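Local coordinates for ADP-ribosylating toxin CARDS (Mycoplasma pneumoniae, PDB 4TLV), which transfers the ADP-ribosyl group from NAD(+) to multiple target proteins in vitro and causes vacuolization of mammalian cells, at residues A[30-35]-A[44-49]; A[346-351]-A[403-408]. All coordinates share one frame; numbering follows the deposited sequence.

Interaction 1: residues A[30-35]-A[44-49]; sequences GDVRNF and FGRSYF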
ATOM      1  N   GLY A  30     -20.702  14.684   9.643  1.00 18.18           N
ATOM      2  CA  GLY A  30     -22.083  14.400   9.993  1.00 17.10           C
ATOM      3  C   GLY A  30     -22.225  13.245  10.975  1.00 15.00           C
ATOM      4  O   GLY A  30     -21.311  12.954  11.753  1.00 14.31           O
ATOM      5  N   ASP A  31     -23.378  12.582  10.948  1.00 14.83           N
ATOM      6  CA  ASP A  31     -23.668  11.559  11.959  1.00 17.42           C
ATOM      7  C   ASP A  31     -23.888  10.147  11.419  1.00 13.51           C
ATOM      8  O   ASP A  31     -24.377   9.270  12.146  1.00 16.09           O
ATOM      9  CB  ASP A  31     -24.844  11.979  12.871  1.00 21.05           C
ATOM     10  CG  ASP A  31     -26.129  12.273  12.108  1.00 32.50           C
ATOM     11  OD1 ASP A  31     -26.230  11.908  10.917  1.00 35.15           O
ATOM     12  OD2 ASP A  31     -27.061  12.875  12.718  1.00 46.12           O
ATOM     13  N   VAL A  32     -23.502   9.922  10.167  1.00 12.87           N
ATOM     14  CA  VAL A  32     -23.723   8.630   9.518  1.00 13.41           C
ATOM     15  C   VAL A  32     -22.531   7.678   9.672  1.00 14.58           C
ATOM     16  O   VAL A  32     -21.419   7.978   9.233  1.00 12.63           O
ATOM     17  CB  VAL A  32     -24.021   8.812   8.017  1.00 14.17           C
ATOM     18  CG1 VAL A  32     -24.258   7.446   7.325  1.00 19.10           C
ATOM     19  CG2 VAL A  32     -25.222   9.742   7.819  1.00 20.15           C
ATOM     20  N   ARG A  33     -22.766   6.529  10.291  1.00 11.35           N
ATOM     21  CA  ARG A  33     -21.707   5.539  10.485  1.00 13.64           C
ATOM     22  C   ARG A  33     -21.874   4.451   9.442  1.00 14.78           C
ATOM     23  O   ARG A  33     -22.349   3.361   9.736  1.00 15.63           O
ATOM     24  CB  ARG A  33     -21.739   4.951  11.907  1.00 12.16           C
ATOM     25  CG  ARG A  33     -21.371   5.930  13.000  1.00 12.14           C
ATOM     26  CD  ARG A  33     -21.660   5.371  14.387  1.00 13.69           C
ATOM     27  NE  ARG A  33     -20.592   4.541  14.952  1.00 12.52           N
ATOM     28  CZ  ARG A  33     -20.789   3.314  15.427  1.00 14.66           C
ATOM     29  NH1 ARG A  33     -21.994   2.765  15.362  1.00 14.89           N
ATOM     30  NH2 ARG A  33     -19.789   2.632  15.962  1.00 12.69           N
ATOM     31  N   ASN A  34     -21.512   4.757   8.200  1.00 11.80           N
ATOM     32  CA  ASN A  34     -21.675   3.795   7.115  1.00 13.79           C
ATOM     33  C   ASN A  34     -20.323   3.576   6.464  1.00 14.10           C
ATOM     34  O   ASN A  34     -19.780   4.497   5.847  1.00 11.74           O
ATOM     35  CB  ASN A  34     -22.692   4.321   6.088  1.00 15.56           C
ATOM     36  CG  ASN A  34     -22.984   3.322   4.993  1.00 19.45           C
ATOM     37  OD1 ASN A  34     -22.067   2.754   4.393  1.00 14.60           O
ATOM     38  ND2 ASN A  34     -24.277   3.108   4.712  1.00 19.75           N
ATOM     39  N   PHE A  35     -19.773   2.371   6.607  1.00 11.79           N
ATOM     40  CA  PHE A  35     -18.392   2.139   6.169  1.00 13.73           C
ATOM     41  C   PHE A  35     -18.232   2.311   4.652  1.00 11.16           C
ATOM     42  O   PHE A  35     -17.329   3.018   4.175  1.00 11.38           O
ATOM     43  CB  PHE A  35     -17.910   0.753   6.604  1.00 13.18           C
ATOM     44  CG  PHE A  35     -16.539   0.393   6.082  1.00 11.47           C
ATOM     45  CD1 PHE A  35     -15.408   0.978   6.619  1.00 11.73           C
ATOM     46  CD2 PHE A  35     -16.390  -0.545   5.065  1.00 13.22           C
ATOM     47  CE1 PHE A  35     -14.143   0.638   6.140  1.00 12.46           C
ATOM     48  CE2 PHE A  35     -15.136  -0.881   4.575  1.00 15.25           C
ATOM     49  CZ  PHE A  35     -14.009  -0.283   5.120  1.00 12.20           C
ATOM     50  N   PHE A  44     -21.371  12.656  -0.502  1.00 16.14           N
ATOM     51  CA  PHE A  44     -20.347  13.073   0.448  1.00 15.54           C
ATOM     52  C   PHE A  44     -20.769  14.227   1.342  1.00 20.55           C
ATOM     53  O   PHE A  44     -21.399  15.195   0.893  1.00 15.35           O
ATOM     54  CB  PHE A  44     -19.072  13.464  -0.316  1.00 14.08           C
ATOM     55  CG  PHE A  44     -17.927  13.845   0.567  1.00 15.83           C
ATOM     56  CD1 PHE A  44     -17.251  12.874   1.300  1.00 13.51           C
ATOM     57  CD2 PHE A  44     -17.512  15.165   0.659  1.00 15.53           C
ATOM     58  CE1 PHE A  44     -16.169  13.224   2.116  1.00 13.64           C
ATOM     59  CE2 PHE A  44     -16.432  15.518   1.475  1.00 14.95           C
ATOM     60  CZ  PHE A  44     -15.767  14.547   2.201  1.00 12.09           C
ATOM     61  N   GLY A  45     -20.405  14.128   2.614  1.00 16.87           N
ATOM     62  CA  GLY A  45     -20.569  15.252   3.512  1.00 16.94           C
ATOM     63  C   GLY A  45     -21.327  14.913   4.774  1.00 17.01           C
ATOM     64  O   GLY A  45     -21.589  15.808   5.569  1.00 16.84           O
ATOM     65  N   ARG A  46     -21.674  13.641   4.961  1.00 15.12           N
ATOM     66  CA  ARG A  46     -22.479  13.240   6.131  1.00 21.34           C
ATOM     67  C   ARG A  46     -21.773  12.256   7.063  1.00 18.76           C
ATOM     68  O   ARG A  46     -22.332  11.886   8.097  1.00 14.56           O
ATOM     69  CB  ARG A  46     -23.788  12.566   5.692  1.00 22.98           C
ATOM     70  CG  ARG A  46     -24.724  13.394   4.814  1.00 32.36           C
ATOM     71  CD  ARG A  46     -25.641  12.457   4.003  1.00 34.10           C
ATOM     72  NE  ARG A  46     -24.855  11.520   3.201  1.00 38.95           N
ATOM     73  CZ  ARG A  46     -24.923  10.189   3.274  1.00 33.80           C
ATOM     74  NH1 ARG A  46     -25.772   9.596   4.101  1.00 31.72           N
ATOM     75  NH2 ARG A  46     -24.144   9.447   2.491  1.00 35.26           N
ATOM     76  N   SER A  47     -20.572  11.810   6.707  1.00 13.74           N
ATOM     77  CA  SER A  47     -19.937  10.743   7.488  1.00 14.73           C
ATOM     78  C   SER A  47     -19.538  11.130   8.916  1.00 14.18           C
ATOM     79  O   SER A  47     -19.088  12.251   9.188  1.00 11.12           O
ATOM     80  CB  SER A  47     -18.711  10.169   6.774  1.00 13.34           C
ATOM     81  OG  SER A  47     -18.242   9.024   7.473  1.00 12.75           O
ATOM     82  N   TYR A  48     -19.698  10.167   9.822  1.00 11.67           N
ATOM     83  CA  TYR A  48     -19.276  10.305  11.209  1.00 12.18           C
ATOM     84  C   TYR A  48     -17.798   9.964  11.324  1.00 10.84           C
ATOM     85  O   TYR A  48     -17.203  10.185  12.348  1.00 10.54           O
ATOM     86  CB  TYR A  48     -20.052   9.307  12.072  1.00 10.11           C
ATOM     87  CG  TYR A  48     -19.864   9.464  13.564  1.00 10.89           C
ATOM     88  CD1 TYR A  48     -20.303  10.615  14.222  1.00 11.71           C
ATOM     89  CD2 TYR A  48     -19.306   8.440  14.326  1.00  9.46           C
ATOM     90  CE1 TYR A  48     -20.156  10.757  15.581  1.00 11.66           C
ATOM     91  CE2 TYR A  48     -19.161   8.566  15.698  1.00 13.36           C
ATOM     92  CZ  TYR A  48     -19.581   9.729  16.321  1.00 11.89           C
ATOM     93  OH  TYR A  48     -19.427   9.858  17.684  1.00 11.34           O
ATOM     94  N   PHE A  49     -17.220   9.408  10.258  1.00 10.17           N
ATOM     95  CA  PHE A  49     -15.846   8.940  10.310  1.00 10.16           C
ATOM     96  C   PHE A  49     -14.891  10.035   9.841  1.00 13.09           C
ATOM     97  O   PHE A  49     -15.168  10.702   8.846  1.00 14.31           O
ATOM     98  CB  PHE A  49     -15.677   7.716   9.408  1.00  9.54           C
ATOM     99  CG  PHE A  49     -16.554   6.545   9.792  1.00 12.82           C
ATOM    100  CD1 PHE A  49     -16.865   6.301  11.127  1.00 12.36           C
ATOM    101  CD2 PHE A  49     -17.058   5.683   8.820  1.00 13.06           C
ATOM    102  CE1 PHE A  49     -17.667   5.221  11.498  1.00 12.42           C
ATOM    103  CE2 PHE A  49     -17.855   4.593   9.182  1.00 12.78           C
ATOM    104  CZ  PHE A  49     -18.163   4.370  10.541  1.00 11.93           C
TER
HETATM  105  O   HOH W   1     -20.170   7.151   6.490  1.00 13.54           O
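Y48 CG stands anti to its backbone N (chi1 -172°) and R33 CG beside its own (chi1 -68°), which brings R33 CG to 3.5 Å from Y48 CD2. The two side chains lie side by side, pointing the same way, with the guanidinium and ring planes 81° apart. G30 O lies in the ring plane at the Y48 edge, 3.5 Å from CD1. F49 brings its ring tip to the backbone of 33-35: CZ is 3.7 Å from R33 CA, and F35 N lies at the ring edge, in plane.

The backbones are joined by a single bridge, V32 with S47. V32 N donates to R46 O at 3.1 Å, nearly straight. Y48 N donates to V32 O at 2.8 Å, from above the carbonyl plane. G30 N gives a more bent bond to S47 O. S47 OG accepts from F49 N, 3.0 Å away, which makes an ST turn. The same hydroxyl donates to a water that itself donates to V32 O and N34 O. R46 crosses V32, and its NH1 makes a guanidinium-to-methyl contact with V32 CG2 at 3.8 Å.

The guanidinium groups have their salt-bridge partners outside the two segments. R33 pairs with D138 and also bonds P199 O; R46 pairs with E37 of helix 35-40. N34 is the N-cap of that helix, its OD1 accepting from E37 N. Thus three backbone hydrogen bonds and a bridging water tie the two loops flanking helix 35-40 in the mART domain. R33 CG against Y48 and R46 CB against V32 CG2 add apolar packing, while the guanidinium charges are probably balanced by D138 and E37.

Interaction 2: residues A[346-351]-A[403-408]; sequences GQLKVH and LYVCPL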
ATOM      1  N   GLY A 346      25.599   0.238   7.933  1.00 49.15           N
ATOM      2  CA  GLY A 346      24.981   1.352   7.239  1.00 46.28           C
ATOM      3  C   GLY A 346      25.190   1.332   5.738  1.00 38.49           C
ATOM      4  O   GLY A 346      25.543   2.347   5.137  1.00 33.74           O
ATOM      5  N   GLN A 347      24.966   0.173   5.130  1.00 39.31           N
ATOM      6  CA  GLN A 347      25.049   0.053   3.685  1.00 37.77           C
ATOM      7  C   GLN A 347      24.076  -1.011   3.182  1.00 39.25           C
ATOM      8  O   GLN A 347      24.358  -2.209   3.236  1.00 38.23           O
ATOM      9  CB  GLN A 347      26.486  -0.253   3.245  1.00 40.28           C
ATOM     10  CG  GLN A 347      26.709  -0.188   1.743  1.00 39.03           C
ATOM     11  CD  GLN A 347      28.177  -0.324   1.357  1.00 43.99           C
ATOM     12  OE1 GLN A 347      29.068  -0.136   2.184  1.00 47.72           O
ATOM     13  NE2 GLN A 347      28.431  -0.647   0.093  1.00 44.58           N
ATOM     14  N   LEU A 348      22.914  -0.565   2.716  1.00 27.48           N
ATOM     15  CA  LEU A 348      21.959  -1.457   2.084  1.00 25.19           C
ATOM     16  C   LEU A 348      22.318  -1.525   0.624  1.00 22.93           C
ATOM     17  O   LEU A 348      22.904  -0.590   0.089  1.00 24.38           O
ATOM     18  CB  LEU A 348      20.543  -0.904   2.229  1.00 21.94           C
ATOM     19  CG  LEU A 348      20.061  -0.677   3.654  1.00 25.90           C
ATOM     20  CD1 LEU A 348      18.746   0.104   3.637  1.00 26.29           C
ATOM     21  CD2 LEU A 348      19.897  -1.999   4.360  1.00 32.38           C
ATOM     22  N   LYS A 349      21.972  -2.626  -0.030  1.00 21.97           N
ATOM     23  CA  LYS A 349      22.206  -2.753  -1.459  1.00 20.03           C
ATOM     24  C   LYS A 349      20.879  -2.894  -2.206  1.00 19.66           C
ATOM     25  O   LYS A 349      20.001  -3.646  -1.792  1.00 19.74           O
ATOM     26  CB  LYS A 349      23.086  -3.966  -1.743  1.00 26.41           C
ATOM     27  CG  LYS A 349      23.030  -4.450  -3.172  1.00 28.83           C
ATOM     28  CD  LYS A 349      24.175  -3.900  -3.992  1.00 35.26           C
ATOM     29  CE  LYS A 349      25.033  -5.028  -4.541  1.00 38.31           C
ATOM     30  NZ  LYS A 349      24.357  -5.794  -5.631  1.00 38.08           N
ATOM     31  N   VAL A 350      20.736  -2.165  -3.303  1.00 16.38           N
ATOM     32  CA  VAL A 350      19.486  -2.207  -4.055  1.00 18.31           C
ATOM     33  C   VAL A 350      19.477  -3.347  -5.082  1.00 20.08           C
ATOM     34  O   VAL A 350      20.460  -3.573  -5.783  1.00 18.95           O
ATOM     35  CB  VAL A 350      19.215  -0.866  -4.739  1.00 18.00           C
ATOM     36  CG1 VAL A 350      17.851  -0.875  -5.411  1.00 17.40           C
ATOM     37  CG2 VAL A 350      19.307   0.262  -3.717  1.00 17.34           C
ATOM     38  N   HIS A 351      18.345  -4.044  -5.174  1.00 16.81           N
ATOM     39  CA  HIS A 351      18.203  -5.230  -6.015  1.00 15.24           C
ATOM     40  C   HIS A 351      16.707  -5.333  -6.317  1.00 18.30           C
ATOM     41  O   HIS A 351      15.898  -4.782  -5.584  1.00 15.94           O
ATOM     42  CB  HIS A 351      18.655  -6.451  -5.204  1.00 16.95           C
ATOM     43  CG  HIS A 351      18.995  -7.656  -6.023  1.00 20.53           C
ATOM     44  ND1 HIS A 351      19.981  -7.873  -6.923  1.00 24.56           N
ATOM     45  CD2 HIS A 351      18.298  -8.843  -5.926  1.00 24.54           C
ATOM     46  CE1 HIS A 351      19.844  -9.167  -7.376  1.00 22.42           C
ATOM     47  NE2 HIS A 351      18.825  -9.732  -6.751  1.00 24.46           N
ATOM     48  N   LEU A 403      24.295  -0.007  -6.636  1.00 20.10           N
ATOM     49  CA  LEU A 403      23.554   1.074  -5.998  1.00 20.54           C
ATOM     50  C   LEU A 403      23.296   0.737  -4.535  1.00 19.75           C
ATOM     51  O   LEU A 403      22.805  -0.347  -4.226  1.00 22.54           O
ATOM     52  CB  LEU A 403      22.221   1.311  -6.728  1.00 18.36           C
ATOM     53  CG  LEU A 403      21.309   2.387  -6.145  1.00 19.91           C
ATOM     54  CD1 LEU A 403      21.973   3.765  -6.244  1.00 18.84           C
ATOM     55  CD2 LEU A 403      19.936   2.371  -6.856  1.00 18.01           C
ATOM     56  N   TYR A 404      23.625   1.669  -3.641  1.00 16.37           N
ATOM     57  CA  TYR A 404      23.471   1.438  -2.202  1.00 19.28           C
ATOM     58  C   TYR A 404      22.563   2.469  -1.548  1.00 17.50           C
ATOM     59  O   TYR A 404      22.268   3.508  -2.128  1.00 20.93           O
ATOM     60  CB  TYR A 404      24.829   1.476  -1.497  1.00 20.55           C
ATOM     61  CG  TYR A 404      25.886   0.604  -2.144  1.00 24.00           C
ATOM     62  CD1 TYR A 404      25.883  -0.777  -1.968  1.00 26.92           C
ATOM     63  CD2 TYR A 404      26.884   1.163  -2.931  1.00 26.51           C
ATOM     64  CE1 TYR A 404      26.851  -1.577  -2.564  1.00 27.77           C
ATOM     65  CE2 TYR A 404      27.857   0.375  -3.533  1.00 24.60           C
ATOM     66  CZ  TYR A 404      27.837  -0.991  -3.341  1.00 26.94           C
ATOM     67  OH  TYR A 404      28.799  -1.768  -3.941  1.00 33.78           O
ATOM     68  N   VAL A 405      22.125   2.169  -0.330  1.00 17.26           N
ATOM     69  CA  VAL A 405      21.443   3.135   0.507  1.00 17.19           C
ATOM     70  C   VAL A 405      22.256   3.258   1.791  1.00 22.76           C
ATOM     71  O   VAL A 405      22.581   2.242   2.413  1.00 20.91           O
ATOM     72  CB  VAL A 405      20.036   2.664   0.886  1.00 19.23           C
ATOM     73  CG1 VAL A 405      19.346   3.716   1.749  1.00 20.59           C
ATOM     74  CG2 VAL A 405      19.226   2.330  -0.364  1.00 17.18           C
ATOM     75  N   CYS A 406      22.570   4.491   2.180  1.00 21.48           N
ATOM     76  CA  CYS A 406      23.330   4.767   3.400  1.00 21.11           C
ATOM     77  C   CYS A 406      22.721   5.918   4.173  1.00 20.55           C
ATOM     78  O   CYS A 406      22.179   6.846   3.580  1.00 20.40           O
ATOM     79  CB  CYS A 406      24.769   5.183   3.071  1.00 22.27           C
ATOM     80  SG  CYS A 406      25.684   4.077   2.008  1.00 28.12           S
ATOM     81  N   PRO A 407      22.845   5.879   5.508  1.00 20.70           N
ATOM     82  CA  PRO A 407      22.597   7.083   6.309  1.00 21.74           C
ATOM     83  C   PRO A 407      23.453   8.228   5.767  1.00 21.75           C
ATOM     84  O   PRO A 407      24.559   7.986   5.273  1.00 24.19           O
ATOM     85  CB  PRO A 407      23.073   6.681   7.708  1.00 25.03           C
ATOM     86  CG  PRO A 407      23.004   5.182   7.729  1.00 29.10           C
ATOM     87  CD  PRO A 407      23.302   4.736   6.320  1.00 23.94           C
ATOM     88  N   LEU A 408      22.954   9.454   5.838  1.00 24.21           N
ATOM     89  CA  LEU A 408      23.718  10.598   5.351  1.00 26.75           C
ATOM     90  C   LEU A 408      24.925  10.847   6.250  1.00 31.68           C
ATOM     91  O   LEU A 408      25.954  11.334   5.801  1.00 33.99           O
ATOM     92  CB  LEU A 408      22.847  11.851   5.304  1.00 27.10           C
ATOM     93  CG  LEU A 408      21.634  11.751   4.381  1.00 25.73           C
ATOM     94  CD1 LEU A 408      20.809  13.030   4.434  1.00 29.89           C
ATOM     95  CD2 LEU A 408      22.066  11.424   2.970  1.00 21.72           C
TER
HETATM   96  O   HOH W   2      22.892  -2.474  -6.888  1.00 18.81           O
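L348 and V405 form an antiparallel hydrogen-bonded pair, K349 and Y404 the next, non-hydrogen-bonded one, and the short strand axes run 150° apart. L348 N donates to V405 O at 2.8 Å, in the carbonyl plane. V405 N returns a bond to L348 O from above that carbonyl plane. V350 N to L403 O is almost straight, at 175°. A water lies between V350 O and L403 N, accepting from L403 N.

Q347 crosses Y404, and its extended chain carries the amide across the ring. NE2 sits 3.2 Å above the ring plane, over the ring centre. The amide is nearly upright on the ring, the planes 85° apart. The ring edge meets L348 O in plane. K349 CD approaches the same ring obliquely, 3.8 Å from Y404 CE1.

L348 and V405 share the other face of the sheet, with CB to CB 3.8 Å. V350 lies alongside L403, and its CG2 also touches V405 CG2, 3.9 Å away. L390 and L418 extend this apolar side from strands 388-393 and 415-421. G346 O is buried against P407 CD, 3.5 Å away.

Strand 401-407 also pairs with strand 388-393, where Y404 and C406 bond the backbones of F391 and G389. The contact thus joins strands distant in sequence within the antiparallel beta-trefoil of the D2 domain.

Overall arrangement
Interaction 1 belongs to the N-terminal mART domain, the catalytic part of the toxin, and interaction 2 to the D2 beta-trefoil. They lie on opposite sides of the chain's centre. Their own centres are 45 Å apart and their nearest atoms about 32 Å apart, so they do not touch. Interaction 1 joins two neighbouring loops across one short helix at the surface. Interaction 2 joins segments 52 residues apart at their closest ends and is partly buried. N34 makes a weak hydrogen bond to S210 O, and F44, next to the contact, meets the W235 ring edge-to-face. S210 and W235 belong to the inferred NAD(+)-binding region 208-258.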